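Local coordinates for protein N-alpha-acetyltransferase (Sulfolobus solfataricus P2, PDB 4R3L) that transfers the acetyl group of acetyl-CoA to the free alpha-amino group at protein N-termini, preferring those that begin with serine, at residues T13-R18 against V55-N60; I22-K27 against N60-Y65; Y49-F54 against K116-A121; M67-W72 against K86-S91. One frame throughout, in Å; residues are numbered along the deposited sequence.

Overall arrangement
All four contacts belong to one GNAT domain built round a mixed seven-stranded sheet. Contact 1 joins edge strand 13-16 to strand 54-58. Contact 2, with its centre about 8 Å from that of contact 1, lays helix 22-32 against the next strand, 61-72. That strand runs on into contact 4, where it pairs with strand 83-94; the centres of contacts 2 and 4 lie about 19 Å apart. Contact 3 ties the turn after helix 39-49 to the end of helix 103-119, its centre about 9 Å from that of contact 4. Along the chain contacts 1, 2 and 3 interleave and contact 4 nests within contact 3; contacts 1, 2 and 4 lie near acetyl-CoA-binding residues.

Contact 1 (T13-R18 against V55-N60); sequences TLRNAR and VAIVDN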
loop_
_atom_site.group_PDB
_atom_site.type_symbol
_atom_site.label_atom_id
_atom_site.label_comp_id
_atom_site.label_asym_id
_atom_site.label_seq_id
_atom_site.Cartn_x
_atom_site.Cartn_y
_atom_site.Cartn_z
ATOM N N THR A 13 6.797 3.471 -16.176
ATOM C CA THR A 13 6.811 2.024 -16.198
ATOM C C THR A 13 6.768 1.546 -14.748
ATOM O O THR A 13 7.015 2.326 -13.848
ATOM C CB THR A 13 8.060 1.471 -16.894
ATOM O OG1 THR A 13 9.235 1.952 -16.228
ATOM C CG2 THR A 13 8.111 1.927 -18.348
ATOM N N LEU A 14 6.460 0.275 -14.537
ATOM C CA LEU A 14 6.523 -0.319 -13.199
ATOM C C LEU A 14 7.538 -1.420 -13.203
ATOM O O LEU A 14 7.701 -2.102 -14.212
ATOM C CB LEU A 14 5.178 -0.911 -12.768
ATOM C CG LEU A 14 3.934 -0.033 -12.748
ATOM C CD1 LEU A 14 2.744 -0.821 -12.147
ATOM C CD2 LEU A 14 4.179 1.230 -11.983
ATOM N N ARG A 15 8.195 -1.623 -12.068
ATOM C CA ARG A 15 8.968 -2.824 -11.858
ATOM C C ARG A 15 9.045 -3.126 -10.361
ATOM O O ARG A 15 8.694 -2.289 -9.517
ATOM C CB ARG A 15 10.370 -2.684 -12.452
ATOM C CG ARG A 15 11.162 -1.532 -11.885
ATOM C CD ARG A 15 12.618 -1.628 -12.312
ATOM N NE ARG A 15 13.388 -0.471 -11.867
ATOM C CZ ARG A 15 13.775 -0.279 -10.608
ATOM N NH1 ARG A 15 13.446 -1.166 -9.673
ATOM N NH2 ARG A 15 14.479 0.797 -10.284
ATOM N N ASN A 16 9.456 -4.333 -10.026
ATOM C CA ASN A 16 9.701 -4.622 -8.614
ATOM C C ASN A 16 10.793 -3.714 -8.039
ATOM O O ASN A 16 11.765 -3.340 -8.730
ATOM C CB ASN A 16 10.052 -6.100 -8.440
ATOM C CG ASN A 16 8.844 -6.999 -8.599
ATOM O OD1 ASN A 16 8.612 -7.571 -9.663
ATOM N ND2 ASN A 16 8.058 -7.117 -7.545
ATOM N N ALA A 17 10.608 -3.316 -6.781
ATOM C CA ALA A 17 11.605 -2.521 -6.099
ATOM C C ALA A 17 12.891 -3.306 -5.889
ATOM O O ALA A 17 12.855 -4.530 -5.733
ATOM C CB ALA A 17 11.060 -2.041 -4.755
ATOM N N ARG A 18 14.009 -2.586 -5.851
ATOM C CA ARG A 18 15.328 -3.163 -5.567
ATOM C C ARG A 18 15.993 -2.373 -4.449
ATOM O O ARG A 18 15.598 -1.239 -4.190
ATOM C CB ARG A 18 16.203 -3.148 -6.827
ATOM C CG ARG A 18 15.563 -3.862 -8.031
ATOM C CD ARG A 18 16.418 -3.711 -9.291
ATOM N NE ARG A 18 16.809 -2.320 -9.515
ATOM C CZ ARG A 18 17.728 -1.935 -10.395
ATOM N NH1 ARG A 18 18.356 -2.840 -11.138
ATOM N NH2 ARG A 18 18.024 -0.646 -10.533
ATOM N N VAL A 55 7.825 -0.308 -7.693
ATOM C CA VAL A 55 8.081 1.111 -7.893
ATOM C C VAL A 55 7.602 1.531 -9.278
ATOM O O VAL A 55 7.525 0.708 -10.181
ATOM C CB VAL A 55 9.572 1.462 -7.755
ATOM C CG1 VAL A 55 10.033 1.385 -6.270
ATOM C CG2 VAL A 55 10.420 0.568 -8.662
ATOM N N ALA A 56 7.262 2.810 -9.405
ATOM C CA ALA A 56 6.934 3.443 -10.680
ATOM C C ALA A 56 8.120 4.281 -11.085
ATOM O O ALA A 56 8.669 5.022 -10.259
ATOM C CB ALA A 56 5.701 4.311 -10.564
ATOM N N ILE A 57 8.516 4.160 -12.346
ATOM C CA ILE A 57 9.718 4.808 -12.843
ATOM C C ILE A 57 9.395 5.796 -13.955
ATOM O O ILE A 57 8.652 5.463 -14.873
ATOM C CB ILE A 57 10.715 3.774 -13.391
ATOM C CG1 ILE A 57 11.060 2.735 -12.326
ATOM C CG2 ILE A 57 11.974 4.474 -13.949
ATOM C CD1 ILE A 57 11.791 3.314 -11.151
ATOM N N VAL A 58 9.937 7.007 -13.859
ATOM C CA VAL A 58 9.956 7.929 -14.991
ATOM C C VAL A 58 11.395 8.337 -15.286
ATOM O O VAL A 58 12.080 8.863 -14.406
ATOM C CB VAL A 58 9.125 9.182 -14.736
ATOM C CG1 VAL A 58 9.308 10.167 -15.877
ATOM C CG2 VAL A 58 7.650 8.825 -14.588
ATOM N N ASP A 59 11.840 8.094 -16.518
ATOM C CA ASP A 59 13.222 8.365 -16.940
ATOM C C ASP A 59 14.258 8.070 -15.847
ATOM O O ASP A 59 14.909 8.979 -15.320
ATOM C CB ASP A 59 13.350 9.814 -17.415
ATOM C CG ASP A 59 13.200 9.950 -18.925
ATOM O OD1 ASP A 59 13.634 9.031 -19.657
ATOM O OD2 ASP A 59 12.648 10.975 -19.384
ATOM N N ASN A 60 14.361 6.792 -15.496
ATOM C CA ASN A 60 15.331 6.297 -14.516
ATOM C C ASN A 60 15.146 6.805 -13.077
ATOM O O ASN A 60 15.956 6.486 -12.209
ATOM C CB ASN A 60 16.760 6.620 -14.977
ATOM C CG ASN A 60 16.992 6.292 -16.439
ATOM O OD1 ASN A 60 16.097 5.803 -17.129
ATOM N ND2 ASN A 60 18.200 6.570 -16.922
HETATM O O HOH W 1 10.108 4.548 -17.507
HETATM O O HOH W 2 15.946 3.067 -11.885
#
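Arg15 and Val55 form a hydrogen-bonded antiparallel pair, their side chains side by side and pointing the same way. Val55 N donates to Arg15 O at 2.8 Å, and Arg15 N returns a bond to Val55 O. The Arg15 side chain leaves CB with CG between its own N and carbonyl carbon (chi1 59°) and then runs extended as far as NE. Arg15 CG passes Val55 CG2 at 3.9 Å, and Arg15 NE reaches Ile57 CG1 at 4.0 Å. The guanidinium is sandwiched: Val55 CG2 lies over one face, toward the rim and 3.6 Å from Arg15 NH1, while Arg18 NE covers the opposite face. In its own plane Arg15 NH1 turns back to donate to Asn16 O at 2.9 Å. Arg15 NH2 packs on Ile57 CD1 at 3.8 Å. It also donates to a water at the edge and forms a salt bridge with Asp21, so the charged tip is fixed in rotation as well as in place. Thr13 and Ile57 make the second pair of backbone bonds, and a water joins Thr13 OG1 to Ile57 O. On the other face of the sheet Leu14 CD2 meets Ala56 CB at 3.7 Å, beneath helix 103-119. This is the antiparallel pairing of the first two strands in a GNAT sheet, with strand 13-16 at its margin and Ala56 packed on Ile103 of the acetyl-CoA site.

Contact 2 (I22-K27 against N60-Y65); sequences IDQIIK and NSVVGY
Gln24 and Val62 supply the polar link between helix 22-32 and strand 61-72. Val62 N donates to Gln24 OE1 over 2.8 Å and nearly straight, at 169°, although the donor is tilted out of the plane of the amide carbonyl. The Gln24 chain is extended beyond CG (chi2 168°), which carries CD toward the strand. An alanine here would probably leave Val62 N without this acceptor and the start of the strand without its polar tie to the helix.

The van der Waals contacts begin on the same pair, with Val62 CB 3.6 Å from Gln24 OE1 and 4.0 Å from Gln24 CB. Deeper in, Ile25 CG1 approaches Val62 CG1 at 4.3 Å.

The CH-pi contact belongs to Ile25, whose CG2 methyl sits squarely over the Tyr65 ring, 3.7 Å from the centroid and 6° off the ring normal. Ile25 CG1 leans on Tyr65 CB, while Phe42 of helix 39-49 also packs on Ile25. The Tyr65 hydroxyl is bonded to Ser91 and Asn29.

The chemistry thus grades from one amide bond near the surface to apolar contacts inside, and covers one face of a tyrosine whose side chain lies close to Ala93 of the acetyl-CoA site.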
loop_
_atom_site.group_PDB
_atom_site.type_symbol
_atom_site.label_atom_id
_atom_site.label_comp_id
_atom_site.label_asym_id
_atom_site.label_seq_id
_atom_site.Cartn_x
_atom_site.Cartn_y
_atom_site.Cartn_z
ATOM N N ILE A 22 15.712 2.237 -2.440
ATOM C CA ILE A 22 15.237 2.625 -1.108
ATOM C C ILE A 22 15.462 4.099 -0.796
ATOM O O ILE A 22 14.597 4.745 -0.211
ATOM C CB ILE A 22 15.898 1.776 -0.001
ATOM C CG1 ILE A 22 15.655 0.285 -0.254
ATOM C CG2 ILE A 22 15.368 2.171 1.372
ATOM C CD1 ILE A 22 14.244 -0.134 -0.122
ATOM N N ASP A 23 16.612 4.642 -1.194
ATOM C CA ASP A 23 16.894 6.051 -0.929
ATOM C C ASP A 23 15.838 6.975 -1.547
ATOM O O ASP A 23 15.380 7.918 -0.899
ATOM C CB ASP A 23 18.293 6.426 -1.429
ATOM C CG ASP A 23 19.385 6.020 -0.450
ATOM O OD1 ASP A 23 19.052 5.709 0.717
ATOM O OD2 ASP A 23 20.572 6.011 -0.839
ATOM N N GLN A 24 15.439 6.703 -2.784
ATOM C CA GLN A 24 14.439 7.537 -3.439
ATOM C C GLN A 24 13.049 7.300 -2.840
ATOM O O GLN A 24 12.251 8.217 -2.721
ATOM C CB GLN A 24 14.396 7.273 -4.956
ATOM C CG GLN A 24 15.677 7.615 -5.708
ATOM C CD GLN A 24 15.679 7.073 -7.132
ATOM O OE1 GLN A 24 14.920 7.532 -7.986
ATOM N NE2 GLN A 24 16.524 6.077 -7.386
ATOM N N ILE A 25 12.772 6.055 -2.485
ATOM C CA ILE A 25 11.513 5.699 -1.830
ATOM C C ILE A 25 11.327 6.448 -0.521
ATOM O O ILE A 25 10.250 6.977 -0.243
ATOM C CB ILE A 25 11.445 4.170 -1.589
ATOM C CG1 ILE A 25 11.228 3.441 -2.933
ATOM C CG2 ILE A 25 10.348 3.825 -0.583
ATOM C CD1 ILE A 25 11.339 1.906 -2.844
ATOM N N ILE A 26 12.387 6.504 0.283
ATOM C CA ILE A 26 12.339 7.226 1.543
ATOM C C ILE A 26 12.087 8.706 1.293
ATOM O O ILE A 26 11.272 9.316 1.975
ATOM C CB ILE A 26 13.655 7.034 2.362
ATOM C CG1 ILE A 26 13.785 5.576 2.808
ATOM C CG2 ILE A 26 13.687 7.970 3.564
ATOM C CD1 ILE A 26 15.049 5.299 3.639
ATOM N N LYS A 27 12.773 9.268 0.305
ATOM C CA LYS A 27 12.570 10.659 -0.070
ATOM C C LYS A 27 11.112 10.949 -0.387
ATOM O O LYS A 27 10.541 11.925 0.098
ATOM C CB LYS A 27 13.433 11.022 -1.278
ATOM C CG LYS A 27 13.060 12.361 -1.917
ATOM C CD LYS A 27 13.532 12.452 -3.368
ATOM C CE LYS A 27 12.383 12.849 -4.294
ATOM N NZ LYS A 27 12.858 13.162 -5.675
ATOM N N ASN A 60 14.361 6.792 -15.496
ATOM C CA ASN A 60 15.331 6.297 -14.516
ATOM C C ASN A 60 15.146 6.805 -13.077
ATOM O O ASN A 60 15.956 6.486 -12.209
ATOM C CB ASN A 60 16.760 6.620 -14.977
ATOM C CG ASN A 60 16.992 6.292 -16.439
ATOM O OD1 ASN A 60 16.097 5.803 -17.129
ATOM N ND2 ASN A 60 18.200 6.570 -16.922
ATOM N N SER A 61 14.104 7.589 -12.815
ATOM C CA SER A 61 13.821 8.028 -11.441
ATOM C C SER A 61 12.598 7.322 -10.852
ATOM O O SER A 61 11.619 7.093 -11.546
ATOM C CB SER A 61 13.600 9.546 -11.386
ATOM O OG SER A 61 14.810 10.254 -11.585
ATOM N N VAL A 62 12.652 6.985 -9.565
ATOM C CA VAL A 62 11.468 6.460 -8.879
ATOM C C VAL A 62 10.522 7.611 -8.576
ATOM O O VAL A 62 10.930 8.600 -7.970
ATOM C CB VAL A 62 11.844 5.731 -7.571
ATOM C CG1 VAL A 62 10.603 5.287 -6.820
ATOM C CG2 VAL A 62 12.756 4.540 -7.860
ATOM N N VAL A 63 9.264 7.505 -9.001
ATOM C CA VAL A 63 8.298 8.560 -8.730
ATOM C C VAL A 63 7.128 8.086 -7.866
ATOM O O VAL A 63 6.263 8.877 -7.491
ATOM C CB VAL A 63 7.732 9.153 -10.033
ATOM C CG1 VAL A 63 8.851 9.800 -10.831
ATOM C CG2 VAL A 63 7.013 8.065 -10.852
ATOM N N GLY A 64 7.101 6.800 -7.541
ATOM C CA GLY A 64 6.036 6.269 -6.709
ATOM C C GLY A 64 6.377 4.876 -6.249
ATOM O O GLY A 64 7.269 4.249 -6.815
ATOM N N TYR A 65 5.696 4.389 -5.211
ATOM C CA TYR A 65 5.971 3.038 -4.755
ATOM C C TYR A 65 4.782 2.489 -4.011
ATOM O O TYR A 65 3.909 3.244 -3.564
ATOM C CB TYR A 65 7.222 3.013 -3.853
ATOM C CG TYR A 65 6.971 3.665 -2.518
ATOM C CD1 TYR A 65 6.533 2.920 -1.435
ATOM C CD2 TYR A 65 7.148 5.034 -2.347
ATOM C CE1 TYR A 65 6.286 3.521 -0.207
ATOM C CE2 TYR A 65 6.895 5.646 -1.125
ATOM C CZ TYR A 65 6.453 4.886 -0.066
ATOM O OH TYR A 65 6.213 5.481 1.158
#

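Contact 3 (Y49-F54 against K116-A121); sequences YGLAFF and KNDYNA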
loop_
_atom_site.group_PDB
_atom_site.type_symbol
_atom_site.label_atom_id
_atom_site.label_comp_id
_atom_site.label_asym_id
_atom_site.label_seq_id
_atom_site.Cartn_x
_atom_site.Cartn_y
_atom_site.Cartn_z
ATOM N N TYR A 49 8.826 -9.429 1.488
ATOM C CA TYR A 49 7.606 -9.401 0.655
ATOM C C TYR A 49 7.858 -8.730 -0.682
ATOM O O TYR A 49 6.956 -8.102 -1.260
ATOM C CB TYR A 49 6.468 -8.659 1.368
ATOM C CG TYR A 49 6.397 -8.884 2.868
ATOM C CD1 TYR A 49 5.994 -10.103 3.387
ATOM C CD2 TYR A 49 6.719 -7.864 3.759
ATOM C CE1 TYR A 49 5.924 -10.310 4.752
ATOM C CE2 TYR A 49 6.653 -8.066 5.134
ATOM C CZ TYR A 49 6.245 -9.294 5.619
ATOM O OH TYR A 49 6.167 -9.508 6.984
ATOM N N GLY A 50 9.078 -8.882 -1.181
ATOM C CA GLY A 50 9.544 -8.134 -2.329
ATOM C C GLY A 50 8.775 -8.355 -3.618
ATOM O O GLY A 50 8.741 -7.470 -4.459
ATOM N N LEU A 51 8.161 -9.518 -3.780
ATOM C CA LEU A 51 7.451 -9.807 -5.025
ATOM C C LEU A 51 6.239 -8.907 -5.212
ATOM O O LEU A 51 5.773 -8.704 -6.352
ATOM C CB LEU A 51 7.030 -11.272 -5.076
ATOM C CG LEU A 51 8.238 -12.213 -5.122
ATOM C CD1 LEU A 51 7.804 -13.651 -5.012
ATOM C CD2 LEU A 51 9.001 -11.975 -6.414
ATOM N N ALA A 52 5.739 -8.350 -4.110
ATOM C CA ALA A 52 4.565 -7.472 -4.175
ATOM C C ALA A 52 4.921 -5.993 -3.929
ATOM O O ALA A 52 4.023 -5.137 -3.806
ATOM C CB ALA A 52 3.485 -7.952 -3.161
ATOM N N PHE A 53 6.226 -5.700 -3.895
ATOM C CA PHE A 53 6.763 -4.362 -3.625
ATOM C C PHE A 53 7.167 -3.758 -4.974
ATOM O O PHE A 53 8.159 -4.177 -5.593
ATOM C CB PHE A 53 8.000 -4.469 -2.684
ATOM C CG PHE A 53 8.420 -3.194 -1.985
ATOM C CD1 PHE A 53 8.977 -3.272 -0.690
ATOM C CD2 PHE A 53 8.237 -1.941 -2.548
ATOM C CE1 PHE A 53 9.376 -2.119 -0.019
ATOM C CE2 PHE A 53 8.631 -0.781 -1.865
ATOM C CZ PHE A 53 9.199 -0.881 -0.600
ATOM N N PHE A 54 6.402 -2.790 -5.454
ATOM C CA PHE A 54 6.687 -2.220 -6.757
ATOM C C PHE A 54 7.068 -0.748 -6.692
ATOM O O PHE A 54 6.679 -0.031 -5.770
ATOM C CB PHE A 54 5.474 -2.395 -7.671
ATOM C CG PHE A 54 5.229 -3.816 -8.100
ATOM C CD1 PHE A 54 5.777 -4.296 -9.292
ATOM C CD2 PHE A 54 4.435 -4.667 -7.350
ATOM C CE1 PHE A 54 5.537 -5.607 -9.703
ATOM C CE2 PHE A 54 4.211 -5.978 -7.752
ATOM C CZ PHE A 54 4.759 -6.446 -8.928
ATOM N N LYS A 116 -2.050 -12.159 -4.519
ATOM C CA LYS A 116 -2.874 -13.308 -4.870
ATOM C C LYS A 116 -2.052 -14.499 -5.367
ATOM O O LYS A 116 -2.228 -15.615 -4.889
ATOM C CB LYS A 116 -3.906 -12.930 -5.934
ATOM C CG LYS A 116 -4.931 -14.033 -6.187
ATOM C CD LYS A 116 -5.938 -13.650 -7.264
ATOM C CE LYS A 116 -5.238 -13.339 -8.575
ATOM N NZ LYS A 116 -4.288 -14.422 -8.988
ATOM N N ASN A 117 -1.159 -14.262 -6.323
ATOM C CA ASN A 117 -0.510 -15.360 -7.040
ATOM C C ASN A 117 0.747 -15.882 -6.369
ATOM O O ASN A 117 1.017 -17.084 -6.380
ATOM C CB ASN A 117 -0.172 -14.930 -8.469
ATOM C CG ASN A 117 -1.400 -14.812 -9.344
ATOM O OD1 ASN A 117 -2.463 -15.345 -9.016
ATOM N ND2 ASN A 117 -1.263 -14.115 -10.465
ATOM N N ASP A 118 1.517 -14.970 -5.790
ATOM C CA ASP A 118 2.773 -15.326 -5.149
ATOM C C ASP A 118 2.573 -15.743 -3.695
ATOM O O ASP A 118 3.295 -16.598 -3.177
ATOM C CB ASP A 118 3.751 -14.150 -5.207
ATOM C CG ASP A 118 4.222 -13.848 -6.608
ATOM O OD1 ASP A 118 4.537 -14.805 -7.335
ATOM O OD2 ASP A 118 4.283 -12.653 -6.978
ATOM N N TYR A 119 1.592 -15.133 -3.037
ATOM C CA TYR A 119 1.463 -15.257 -1.591
ATOM C C TYR A 119 0.125 -15.838 -1.137
ATOM O O TYR A 119 -0.140 -15.918 0.063
ATOM C CB TYR A 119 1.669 -13.889 -0.932
ATOM C CG TYR A 119 3.058 -13.318 -1.140
ATOM C CD1 TYR A 119 4.162 -13.870 -0.495
ATOM C CD2 TYR A 119 3.261 -12.219 -1.964
ATOM C CE1 TYR A 119 5.431 -13.351 -0.684
ATOM C CE2 TYR A 119 4.514 -11.694 -2.153
ATOM C CZ TYR A 119 5.596 -12.260 -1.515
ATOM O OH TYR A 119 6.849 -11.729 -1.714
ATOM N N ASN A 120 -0.697 -16.247 -2.095
ATOM C CA ASN A 120 -2.001 -16.859 -1.810
ATOM C C ASN A 120 -2.909 -16.048 -0.888
ATOM O O ASN A 120 -3.670 -16.609 -0.095
ATOM C CB ASN A 120 -1.791 -18.251 -1.220
ATOM C CG ASN A 120 -1.209 -19.215 -2.227
ATOM O OD1 ASN A 120 -1.371 -19.030 -3.433
ATOM N ND2 ASN A 120 -0.535 -20.251 -1.743
ATOM N N ALA A 121 -2.826 -14.725 -0.988
ATOM C CA ALA A 121 -3.717 -13.852 -0.240
ATOM C C ALA A 121 -5.164 -13.965 -0.720
ATOM O O ALA A 121 -5.424 -14.101 -1.922
ATOM C CB ALA A 121 -3.234 -12.406 -0.334
#
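The Tyr119 ring reaches across to the turn 49-52 and sets its hydroxyl against Leu51. Tyr119 CG, anti to the carbonyl carbon (chi1 -63°), starts the ring that way. One face of the ring carries Asp118 CB from its own helix, 3.8 Å above the plane and offset toward the rim. The partners from the turn, Tyr49 CA, Leu51 CB and Ala52 CB, all approach obliquely, gathered about the far end of the ring. Leu51 CB comes within 3.9 Å of Tyr119 CE2, and Ala52 CB lies 4.0 Å from that same CE2.

Tyr119 OH accepts a long hydrogen bond from Leu51 N, 3.3 Å and bent to 145°. That amide lies in the 3-10 segment 50-52, where Ala52 N bonds to Tyr49 O and Phe53 N to Gly50 O, so Tyr119 OH supplies an acceptor to an amide that the turn's own two bonds do not use. Leu51 CB also closes on the hydroxyl oxygen.

The other flat group is the Asp118 carboxylate, whose side chain crosses that of Leu51 at about a right angle. Leu51 CB lies 3.6 Å from Asp118 OD2 and Leu51 CD1 3.9 Å from Asp118 CG. OD2 is also bonded to Ser114 OG, one turn earlier in the helix, which keeps the carboxylate beside the leucine.

In the fold this surface contact pins the connection between helix 39-49 and strand 54-58 to the C-terminal end of helix 103-119. Ala52 O also bonds to Ser111 of that helix, while Tyr119 packs on Ile70 and Ala52 on Pro68, both in strand 61-72 of the sheet.

Contact 4 (M67-W72 against K86-S91); sequences MPRIEW and KGHVVS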
loop_
_atom_site.group_PDB
_atom_site.type_symbol
_atom_site.label_atom_id
_atom_site.label_comp_id
_atom_site.label_asym_id
_atom_site.label_seq_id
_atom_site.Cartn_x
_atom_site.Cartn_y
_atom_site.Cartn_z
ATOM N N MET A 67 4.418 -0.445 -0.830
ATOM C CA MET A 67 5.101 -1.374 0.069
ATOM C C MET A 67 4.089 -2.250 0.776
ATOM O O MET A 67 3.235 -1.738 1.493
ATOM C CB MET A 67 5.942 -0.594 1.098
ATOM C CG MET A 67 6.522 -1.456 2.177
ATOM S SD MET A 67 7.816 -0.569 3.119
ATOM C CE MET A 67 6.859 0.769 3.833
ATOM N N PRO A 68 4.184 -3.575 0.583
ATOM C CA PRO A 68 3.214 -4.526 1.107
ATOM C C PRO A 68 3.694 -5.232 2.371
ATOM O O PRO A 68 4.889 -5.198 2.691
ATOM C CB PRO A 68 3.103 -5.536 -0.038
ATOM C CG PRO A 68 4.550 -5.670 -0.460
ATOM C CD PRO A 68 5.143 -4.254 -0.317
ATOM N N ARG A 69 2.758 -5.882 3.052
ATOM C CA ARG A 69 3.074 -6.822 4.121
ATOM C C ARG A 69 2.147 -8.013 3.938
ATOM O O ARG A 69 0.964 -7.833 3.665
ATOM C CB ARG A 69 2.883 -6.182 5.498
ATOM C CG ARG A 69 3.224 -7.088 6.663
ATOM C CD ARG A 69 2.557 -6.553 7.916
ATOM N NE ARG A 69 3.264 -6.926 9.126
ATOM C CZ ARG A 69 2.773 -6.739 10.345
ATOM N NH1 ARG A 69 1.564 -6.204 10.490
ATOM N NH2 ARG A 69 3.480 -7.092 11.411
ATOM N N ILE A 70 2.672 -9.225 4.069
ATOM C CA ILE A 70 1.853 -10.417 3.895
ATOM C C ILE A 70 1.576 -11.041 5.266
ATOM O O ILE A 70 2.500 -11.201 6.073
ATOM C CB ILE A 70 2.525 -11.447 2.980
ATOM C CG1 ILE A 70 2.801 -10.841 1.595
ATOM C CG2 ILE A 70 1.645 -12.687 2.875
ATOM C CD1 ILE A 70 1.524 -10.391 0.884
ATOM N N GLU A 71 0.315 -11.372 5.535
ATOM C CA GLU A 71 -0.086 -11.806 6.882
ATOM C C GLU A 71 -0.958 -13.065 6.868
ATOM O O GLU A 71 -1.535 -13.405 5.852
ATOM C CB GLU A 71 -0.837 -10.674 7.585
ATOM C CG GLU A 71 -0.110 -9.336 7.537
ATOM C CD GLU A 71 -0.984 -8.168 7.964
ATOM O OE1 GLU A 71 -2.224 -8.288 7.911
ATOM O OE2 GLU A 71 -0.416 -7.132 8.350
ATOM N N TRP A 72 -1.036 -13.760 7.997
ATOM C CA TRP A 72 -1.997 -14.858 8.139
ATOM C C TRP A 72 -2.760 -14.612 9.423
ATOM O O TRP A 72 -2.162 -14.374 10.470
ATOM C CB TRP A 72 -1.306 -16.231 8.157
ATOM C CG TRP A 72 -2.278 -17.360 8.366
ATOM C CD1 TRP A 72 -3.201 -17.835 7.467
ATOM C CD2 TRP A 72 -2.433 -18.138 9.554
ATOM N NE1 TRP A 72 -3.923 -18.864 8.037
ATOM C CE2 TRP A 72 -3.471 -19.068 9.304
ATOM C CE3 TRP A 72 -1.807 -18.135 10.798
ATOM C CZ2 TRP A 72 -3.882 -19.988 10.270
ATOM C CZ3 TRP A 72 -2.214 -19.054 11.749
ATOM C CH2 TRP A 72 -3.243 -19.968 11.481
ATOM N N LYS A 86 -3.647 -12.715 4.183
ATOM C CA LYS A 86 -4.026 -11.337 3.890
ATOM C C LYS A 86 -2.851 -10.553 3.320
ATOM O O LYS A 86 -1.723 -10.692 3.798
ATOM C CB LYS A 86 -4.518 -10.627 5.160
ATOM C CG LYS A 86 -5.604 -11.357 5.933
ATOM C CD LYS A 86 -6.000 -10.593 7.198
ATOM C CE LYS A 86 -4.991 -10.772 8.334
ATOM N NZ LYS A 86 -5.524 -10.181 9.597
ATOM N N GLY A 87 -3.117 -9.708 2.329
ATOM C CA GLY A 87 -2.111 -8.769 1.871
ATOM C C GLY A 87 -2.468 -7.408 2.439
ATOM O O GLY A 87 -3.623 -7.010 2.446
ATOM N N HIS A 88 -1.466 -6.711 2.952
ATOM C CA HIS A 88 -1.686 -5.468 3.664
ATOM C C HIS A 88 -0.859 -4.401 2.979
ATOM O O HIS A 88 0.353 -4.553 2.862
ATOM C CB HIS A 88 -1.281 -5.658 5.134
ATOM C CG HIS A 88 -1.557 -4.482 6.024
ATOM N ND1 HIS A 88 -1.280 -4.504 7.370
ATOM C CD2 HIS A 88 -2.098 -3.265 5.765
ATOM C CE1 HIS A 88 -1.636 -3.347 7.911
ATOM N NE2 HIS A 88 -2.126 -2.578 6.958
ATOM N N VAL A 89 -1.489 -3.332 2.506
ATOM C CA VAL A 89 -0.717 -2.232 1.935
ATOM C C VAL A 89 -0.211 -1.367 3.055
ATOM O O VAL A 89 -1.004 -0.726 3.734
ATOM C CB VAL A 89 -1.558 -1.339 0.977
ATOM C CG1 VAL A 89 -0.683 -0.233 0.371
ATOM C CG2 VAL A 89 -2.216 -2.180 -0.111
ATOM N N VAL A 90 1.100 -1.334 3.246
ATOM C CA VAL A 90 1.665 -0.603 4.378
ATOM C C VAL A 90 1.772 0.867 4.008
ATOM O O VAL A 90 1.452 1.766 4.799
ATOM C CB VAL A 90 3.038 -1.158 4.772
ATOM C CG1 VAL A 90 3.648 -0.335 5.915
ATOM C CG2 VAL A 90 2.917 -2.621 5.152
ATOM N N SER A 91 2.163 1.111 2.765
ATOM C CA SER A 91 2.427 2.464 2.331
ATOM C C SER A 91 2.326 2.538 0.812
ATOM O O SER A 91 2.820 1.659 0.112
ATOM C CB SER A 91 3.819 2.900 2.831
ATOM O OG SER A 91 4.071 4.266 2.577
#
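Met67 to Glu71 pair with Lys86 to Ser91 in antiparallel register, the short strands at 147°, and the register slips at a classic bulge where Val90 and Ser91 both face Met67, just before Ile92 of the acetyl-CoA site. Met67 O accepts from Val90 N at 2.8 Å and from Ser91 N at 3.3 Å. The Met67 chain bends at its last torsion (chi3 63°), placing CE on Ser91 CB at 3.8 Å and close to Val90 CG1.

Farther along, His88 ND1 donates to Glu71 OE2 over 2.9 Å. The oxygen lies at the ring edge in the ring plane, yet the nitrogen meets it from above the carboxylate plane. Arg69 NH1 forms a salt bridge with Glu71 OE2 at 3.1 Å, its hydrogen bond weak, and Glu71 OE1 is held by Tyr125 OH. Lys86 lays CE beside Glu71 OE1 at 3.7 Å, but its NZ bonds to Phe74 O. An alanine in place of Glu71 would probably leave His88 ND1 and Arg69 NH1 without this acceptor and the imidazole freer to turn.

His88 NE2 is bonded to Glu127, and these two residues are zinc ligands, though no zinc is modelled here. Glu71 would thus probably act as a second-shell carboxylate, fixing the imidazole through ND1.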